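EF0056 (Enterococcus faecalis, PDB 6ORI) is a surface protein of unknown function, with apparently immunoglobulin-like beta domains and possibly connected with biofilm formation. Local coordinates at residues 93-98 against 118-123; 208-213 against 250-255. One frame throughout, in Å; residues are numbered along the deposited sequence.

From the N terminus, the chain first builds a large antiparallel sheet. Contact 1 forms there, where the loop joining strands 82-87 and 98-104 meets the loop that follows strand 113-117; it closes a loop of 19 residues, 12 of them in strands. Contact 2 comes later, in the five-stranded sheet: the start of strand 211-221 meets the segment that runs from just past strand 239-248 into helix 254-257, closing a hairpin at its open end. Contacts 1 and 2 are in series, neither nested nor crossed; contacts 1 and 2 have centres about 27 Å apart and nearest atoms about 12 Å apart. His213 touches Gln35 and Asn37 of strand 31-38, and Lys250 touches Asp133, bringing the two sheets together.

Contact 1. Residues 93-98 against 118-123; sequences VGNSRR and YIRAND
Arg98 and Asp123 form one tight part of this contact, with the buried guanidinium laid flat against backbone. Asp123 CA sits 3.6 Å above the guanidinium plane, over its centre, and is 3.7 Å from Arg98 CZ. With CG beside the backbone N and the chain bent at chi2 (-56°), Arg98 reaches across so that its NH2 lies 3.0 Å from Arg120 O, while NE donates to Gly124 O just beyond the segment. Equally close is the aliphatic chain of Arg120 against Asn95: the two side chains cross at about a right angle, Asn95 CG 3.8 Å from Arg120 CG, and Arg120 NH1 is held by Lys90 O. The receiving surface is a type I beta turn: Asn122 N bonds Ile119 O at 3.0 Å, with Arg120 and Ala121 at the central positions, and Asp123 follows in a left-handed conformation. The loop after strand 113-117 packs here on the loop joining strands 82-87 and 98-104 of the antiparallel sheet. Toward solvent the fit slackens. The carboxylate of exposed Asp123 stands almost perpendicular to the guanidinium (88°), and its OD1 is 4.1 Å from Arg98 NH1, well out of that plane, so that any attraction is probably only a general one of charge.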
loop_
_atom_site.group_PDB
_atom_site.type_symbol
_atom_site.label_atom_id
_atom_site.label_comp_id
_atom_site.label_asym_id
_atom_site.label_seq_id
_atom_site.Cartn_x
_atom_site.Cartn_y
_atom_site.Cartn_z
ATOM N N VAL A 93 -27.544 6.657 -4.176
ATOM C CA VAL A 93 -28.742 6.948 -4.946
ATOM C C VAL A 93 -29.079 5.783 -5.854
ATOM O O VAL A 93 -29.519 5.973 -6.982
ATOM N N GLY A 94 -28.851 4.575 -5.352
ATOM C CA GLY A 94 -29.229 3.367 -6.058
ATOM C C GLY A 94 -28.494 3.144 -7.370
ATOM O O GLY A 94 -29.031 2.520 -8.285
ATOM N N ASN A 95 -27.274 3.662 -7.471
ATOM C CA ASN A 95 -26.417 3.380 -8.623
ATOM C C ASN A 95 -26.204 1.871 -8.722
ATOM O O ASN A 95 -26.219 1.175 -7.704
ATOM C CB ASN A 95 -25.057 4.071 -8.473
ATOM C CG ASN A 95 -25.129 5.577 -8.628
ATOM O OD1 ASN A 95 -25.217 6.309 -7.638
ATOM N ND2 ASN A 95 -25.041 6.050 -9.869
ATOM N N SER A 96 -25.989 1.369 -9.934
ATOM C CA SER A 96 -25.901 -0.069 -10.158
ATOM C C SER A 96 -24.462 -0.608 -10.030
ATOM O O SER A 96 -23.477 0.138 -10.090
ATOM C CB SER A 96 -26.488 -0.417 -11.528
ATOM O OG SER A 96 -25.860 0.310 -12.562
ATOM N N ARG A 97 -24.368 -1.921 -9.895
ATOM C CA ARG A 97 -23.077 -2.620 -9.810
ATOM C C ARG A 97 -22.241 -2.323 -11.047
ATOM O O ARG A 97 -22.741 -2.253 -12.163
ATOM C CB ARG A 97 -23.328 -4.110 -9.670
ATOM C CG ARG A 97 -22.136 -4.948 -9.394
ATOM C CD ARG A 97 -22.583 -6.290 -8.842
ATOM N NE ARG A 97 -21.480 -7.200 -8.639
ATOM C CZ ARG A 97 -20.701 -7.204 -7.564
ATOM N NH1 ARG A 97 -20.882 -6.325 -6.592
ATOM N NH2 ARG A 97 -19.734 -8.070 -7.475
ATOM N N ARG A 98 -20.947 -2.116 -10.829
ATOM C CA ARG A 98 -20.022 -1.778 -11.907
ATOM C C ARG A 98 -19.162 -2.960 -12.305
ATOM O O ARG A 98 -18.862 -3.830 -11.497
ATOM C CB ARG A 98 -19.082 -0.650 -11.506
ATOM C CG ARG A 98 -19.751 0.563 -10.920
ATOM C CD ARG A 98 -20.797 1.173 -11.803
ATOM N NE ARG A 98 -21.130 2.501 -11.280
ATOM C CZ ARG A 98 -22.268 3.154 -11.473
ATOM N NH1 ARG A 98 -23.240 2.617 -12.194
ATOM N NH2 ARG A 98 -22.429 4.361 -10.950
ATOM N N TYR A 118 -13.491 6.557 -11.797
ATOM C CA TYR A 118 -13.469 6.952 -10.397
ATOM C C TYR A 118 -14.803 7.549 -9.930
ATOM O O TYR A 118 -15.258 7.246 -8.832
ATOM C CB TYR A 118 -12.314 7.957 -10.178
ATOM C CG TYR A 118 -12.126 8.410 -8.741
ATOM C CD1 TYR A 118 -12.937 9.383 -8.188
ATOM C CD2 TYR A 118 -11.130 7.863 -7.936
ATOM C CE1 TYR A 118 -12.768 9.800 -6.865
ATOM C CE2 TYR A 118 -10.956 8.278 -6.622
ATOM C CZ TYR A 118 -11.776 9.247 -6.105
ATOM O OH TYR A 118 -11.605 9.658 -4.800
ATOM N N ILE A 119 -15.413 8.395 -10.764
ATOM C CA ILE A 119 -16.527 9.225 -10.333
ATOM C C ILE A 119 -17.846 8.509 -10.538
ATOM O O ILE A 119 -18.159 8.049 -11.656
ATOM C CB ILE A 119 -16.531 10.571 -11.081
ATOM C CG1 ILE A 119 -15.250 11.358 -10.775
ATOM C CG2 ILE A 119 -17.782 11.372 -10.760
ATOM C CD1 ILE A 119 -15.216 12.014 -9.394
ATOM N N ARG A 120 -18.618 8.444 -9.457
ATOM C CA ARG A 120 -19.826 7.652 -9.423
ATOM C C ARG A 120 -20.845 8.052 -10.491
ATOM O O ARG A 120 -21.475 7.183 -11.094
ATOM C CB ARG A 120 -20.451 7.717 -8.035
ATOM C CG ARG A 120 -21.586 6.701 -7.873
ATOM C CD ARG A 120 -22.119 6.670 -6.470
ATOM N NE ARG A 120 -22.675 7.959 -6.088
ATOM C CZ ARG A 120 -23.061 8.274 -4.863
ATOM N NH1 ARG A 120 -22.909 7.424 -3.872
ATOM N NH2 ARG A 120 -23.549 9.478 -4.620
ATOM N N ALA A 121 -21.019 9.355 -10.713
ATOM C CA ALA A 121 -21.992 9.850 -11.695
ATOM C C ALA A 121 -21.586 9.576 -13.118
ATOM O O ALA A 121 -22.397 9.771 -14.032
ATOM C CB ALA A 121 -22.214 11.330 -11.523
ATOM N N ASN A 122 -20.353 9.142 -13.324
ATOM C CA ASN A 122 -19.875 8.733 -14.634
ATOM C C ASN A 122 -19.687 7.214 -14.685
ATOM O O ASN A 122 -18.655 6.720 -15.128
ATOM C CB ASN A 122 -18.590 9.491 -14.964
ATOM C CG ASN A 122 -18.810 10.974 -15.005
ATOM O OD1 ASN A 122 -18.530 11.692 -14.031
ATOM N ND2 ASN A 122 -19.326 11.456 -16.127
ATOM N N ASP A 123 -20.683 6.473 -14.217
ATOM C CA ASP A 123 -20.624 5.008 -14.165
ATOM C C ASP A 123 -19.410 4.496 -13.402
ATOM O O ASP A 123 -18.866 3.429 -13.693
ATOM C CB ASP A 123 -20.668 4.435 -15.577
ATOM C CG ASP A 123 -21.912 4.852 -16.315
ATOM O OD1 ASP A 123 -23.021 4.604 -15.788
ATOM O OD2 ASP A 123 -21.762 5.466 -17.398
#

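Contact 2. Residues 208-213 against 250-255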
loop_
_atom_site.group_PDB
_atom_site.type_symbol
_atom_site.label_atom_id
_atom_site.label_comp_id
_atom_site.label_asym_id
_atom_site.label_seq_id
_atom_site.Cartn_x
_atom_site.Cartn_y
_atom_site.Cartn_z
ATOM N N SER A 208 -10.778 1.135 18.054
ATOM C CA SER A 208 -10.834 0.038 17.097
ATOM C C SER A 208 -11.693 0.313 15.859
ATOM O O SER A 208 -11.707 -0.517 14.947
ATOM C CB SER A 208 -11.380 -1.190 17.785
ATOM O OG SER A 208 -12.661 -0.885 18.288
ATOM N N ASP A 209 -12.386 1.459 15.827
ATOM C CA ASP A 209 -13.219 1.857 14.697
ATOM C C ASP A 209 -12.710 3.130 14.031
ATOM O O ASP A 209 -13.474 3.791 13.304
ATOM C CB ASP A 209 -14.664 2.066 15.166
ATOM C CG ASP A 209 -14.794 3.119 16.252
ATOM O OD1 ASP A 209 -13.760 3.605 16.775
ATOM O OD2 ASP A 209 -15.958 3.462 16.589
ATOM N N GLN A 210 -11.438 3.475 14.229
ATOM C CA GLN A 210 -10.909 4.726 13.700
ATOM C C GLN A 210 -10.161 4.596 12.379
ATOM O O GLN A 210 -10.061 5.570 11.614
ATOM C CB GLN A 210 -10.033 5.410 14.749
ATOM C CG GLN A 210 -10.818 5.846 15.965
ATOM C CD GLN A 210 -11.927 6.782 15.597
ATOM O OE1 GLN A 210 -11.691 7.824 14.983
ATOM N NE2 GLN A 210 -13.157 6.391 15.904
ATOM N N PHE A 211 -9.651 3.403 12.098
ATOM C CA PHE A 211 -8.933 3.155 10.850
ATOM C C PHE A 211 -9.642 2.118 10.018
ATOM O O PHE A 211 -10.221 1.166 10.549
ATOM C CB PHE A 211 -7.497 2.751 11.147
ATOM C CG PHE A 211 -6.720 3.867 11.738
ATOM C CD1 PHE A 211 -6.208 4.852 10.938
ATOM C CD2 PHE A 211 -6.534 3.964 13.104
ATOM C CE1 PHE A 211 -5.507 5.908 11.471
ATOM C CE2 PHE A 211 -5.855 5.019 13.632
ATOM C CZ PHE A 211 -5.346 6.001 12.815
ATOM N N LYS A 212 -9.611 2.325 8.706
ATOM C CA LYS A 212 -10.217 1.436 7.749
ATOM C C LYS A 212 -9.228 0.472 7.111
ATOM O O LYS A 212 -9.572 -0.657 6.799
ATOM C CB LYS A 212 -10.916 2.277 6.686
ATOM C CG LYS A 212 -11.836 1.457 5.798
ATOM C CD LYS A 212 -12.389 2.225 4.626
ATOM C CE LYS A 212 -13.300 3.342 5.047
ATOM N NZ LYS A 212 -14.517 2.914 5.797
ATOM N N HIS A 213 -7.986 0.910 6.916
ATOM C CA HIS A 213 -7.020 0.126 6.175
ATOM C C HIS A 213 -5.610 0.637 6.431
ATOM O O HIS A 213 -5.396 1.811 6.709
ATOM C CB HIS A 213 -7.353 0.227 4.677
ATOM C CG HIS A 213 -6.588 -0.705 3.793
ATOM N ND1 HIS A 213 -6.768 -2.072 3.802
ATOM C CD2 HIS A 213 -5.653 -0.458 2.850
ATOM C CE1 HIS A 213 -5.973 -2.622 2.901
ATOM N NE2 HIS A 213 -5.299 -1.664 2.301
ATOM N N LYS A 250 -13.133 7.785 9.859
ATOM C CA LYS A 250 -13.742 9.114 10.008
ATOM C C LYS A 250 -12.607 10.165 10.073
ATOM O O LYS A 250 -11.803 10.227 9.155
ATOM C CB LYS A 250 -14.643 9.160 11.243
ATOM C CG LYS A 250 -15.830 8.209 11.179
ATOM C CD LYS A 250 -16.922 8.746 10.293
ATOM C CE LYS A 250 -18.291 8.655 10.968
ATOM N NZ LYS A 250 -18.554 7.326 11.588
ATOM N N ASN A 251 -12.518 10.949 11.153
ATOM C CA ASN A 251 -11.587 12.067 11.235
ATOM C C ASN A 251 -10.757 12.010 12.533
ATOM O O ASN A 251 -10.652 12.996 13.265
ATOM C CB ASN A 251 -12.330 13.412 11.127
ATOM C CG ASN A 251 -13.276 13.647 12.269
ATOM O OD1 ASN A 251 -13.837 12.719 12.830
ATOM N ND2 ASN A 251 -13.420 14.906 12.654
ATOM N N PHE A 252 -10.168 10.854 12.801
ATOM C CA PHE A 252 -9.406 10.616 14.035
ATOM C C PHE A 252 -8.444 11.735 14.396
ATOM O O PHE A 252 -7.713 12.253 13.554
ATOM C CB PHE A 252 -8.607 9.323 13.877
ATOM C CG PHE A 252 -7.843 8.900 15.108
ATOM C CD1 PHE A 252 -8.512 8.566 16.268
ATOM C CD2 PHE A 252 -6.471 8.808 15.079
ATOM C CE1 PHE A 252 -7.819 8.137 17.387
ATOM C CE2 PHE A 252 -5.766 8.374 16.192
ATOM C CZ PHE A 252 -6.444 8.048 17.337
ATOM N N SER A 253 -8.478 12.105 15.671
ATOM C CA SER A 253 -7.443 12.906 16.295
ATOM C C SER A 253 -6.744 12.085 17.377
ATOM O O SER A 253 -7.372 11.676 18.363
ATOM C CB SER A 253 -8.052 14.142 16.932
ATOM O OG SER A 253 -7.114 14.759 17.808
ATOM N N TYR A 254 -5.448 11.875 17.211
ATOM C CA TYR A 254 -4.664 11.189 18.245
ATOM C C TYR A 254 -4.655 11.958 19.548
ATOM O O TYR A 254 -4.869 11.397 20.607
ATOM C CB TYR A 254 -3.233 10.983 17.768
ATOM C CG TYR A 254 -2.327 10.276 18.768
ATOM C CD1 TYR A 254 -2.255 8.888 18.806
ATOM C CD2 TYR A 254 -1.529 10.999 19.648
ATOM C CE1 TYR A 254 -1.428 8.242 19.731
ATOM C CE2 TYR A 254 -0.693 10.367 20.558
ATOM C CZ TYR A 254 -0.649 8.986 20.591
ATOM O OH TYR A 254 0.178 8.290 21.446
ATOM N N SER A 255 -4.406 13.257 19.444
ATOM C CA SER A 255 -4.299 14.117 20.613
ATOM C C SER A 255 -5.558 14.104 21.456
ATOM O O SER A 255 -5.491 14.014 22.683
ATOM C CB SER A 255 -3.986 15.542 20.145
ATOM O OG SER A 255 -2.737 15.567 19.488
HETATM O O HOH W 1 -11.236 8.021 12.051
#
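At the open end of the hairpin formed by strands 211-221 and 239-248, a water and an aromatic pair join the residues entering strand 211-221 to the segment that leads into helix 254-257. The water uses all four of its bonding directions. It donates to Gln210 O (2.8 Å) and Gln210 OE1 (3.0 Å), and it accepts from Lys250 N (2.9 Å) and Phe252 N (3.1 Å); Gln210 O and Lys250 N, 4.2 Å apart, are linked through it. Gln210 folds back at chi2 (-58°), which carries OE1 to the water and also to the edge of the Phe252 ring, 3.5 Å from its CD1. At the other end of the amide, Gln210 NE2 donates to Asp209 OD1 (3.0 Å), approaching it from above the carboxylate plane. Deeper in, Phe211 turns its edge toward the face of Phe252 in an offset edge-to-face pair, the planes 63° apart and Phe211 CZ 3.8 Å from Phe252 CD2. Trp263 also meets the Phe252 ring, with nearly parallel planes. Ser253 N-caps the helix, and Lys212 and His213 both face Thr247 in a classic beta bulge. Water and Phe pair together extend the link past the last strand pairing, at the open end of an antiparallel beta hairpin.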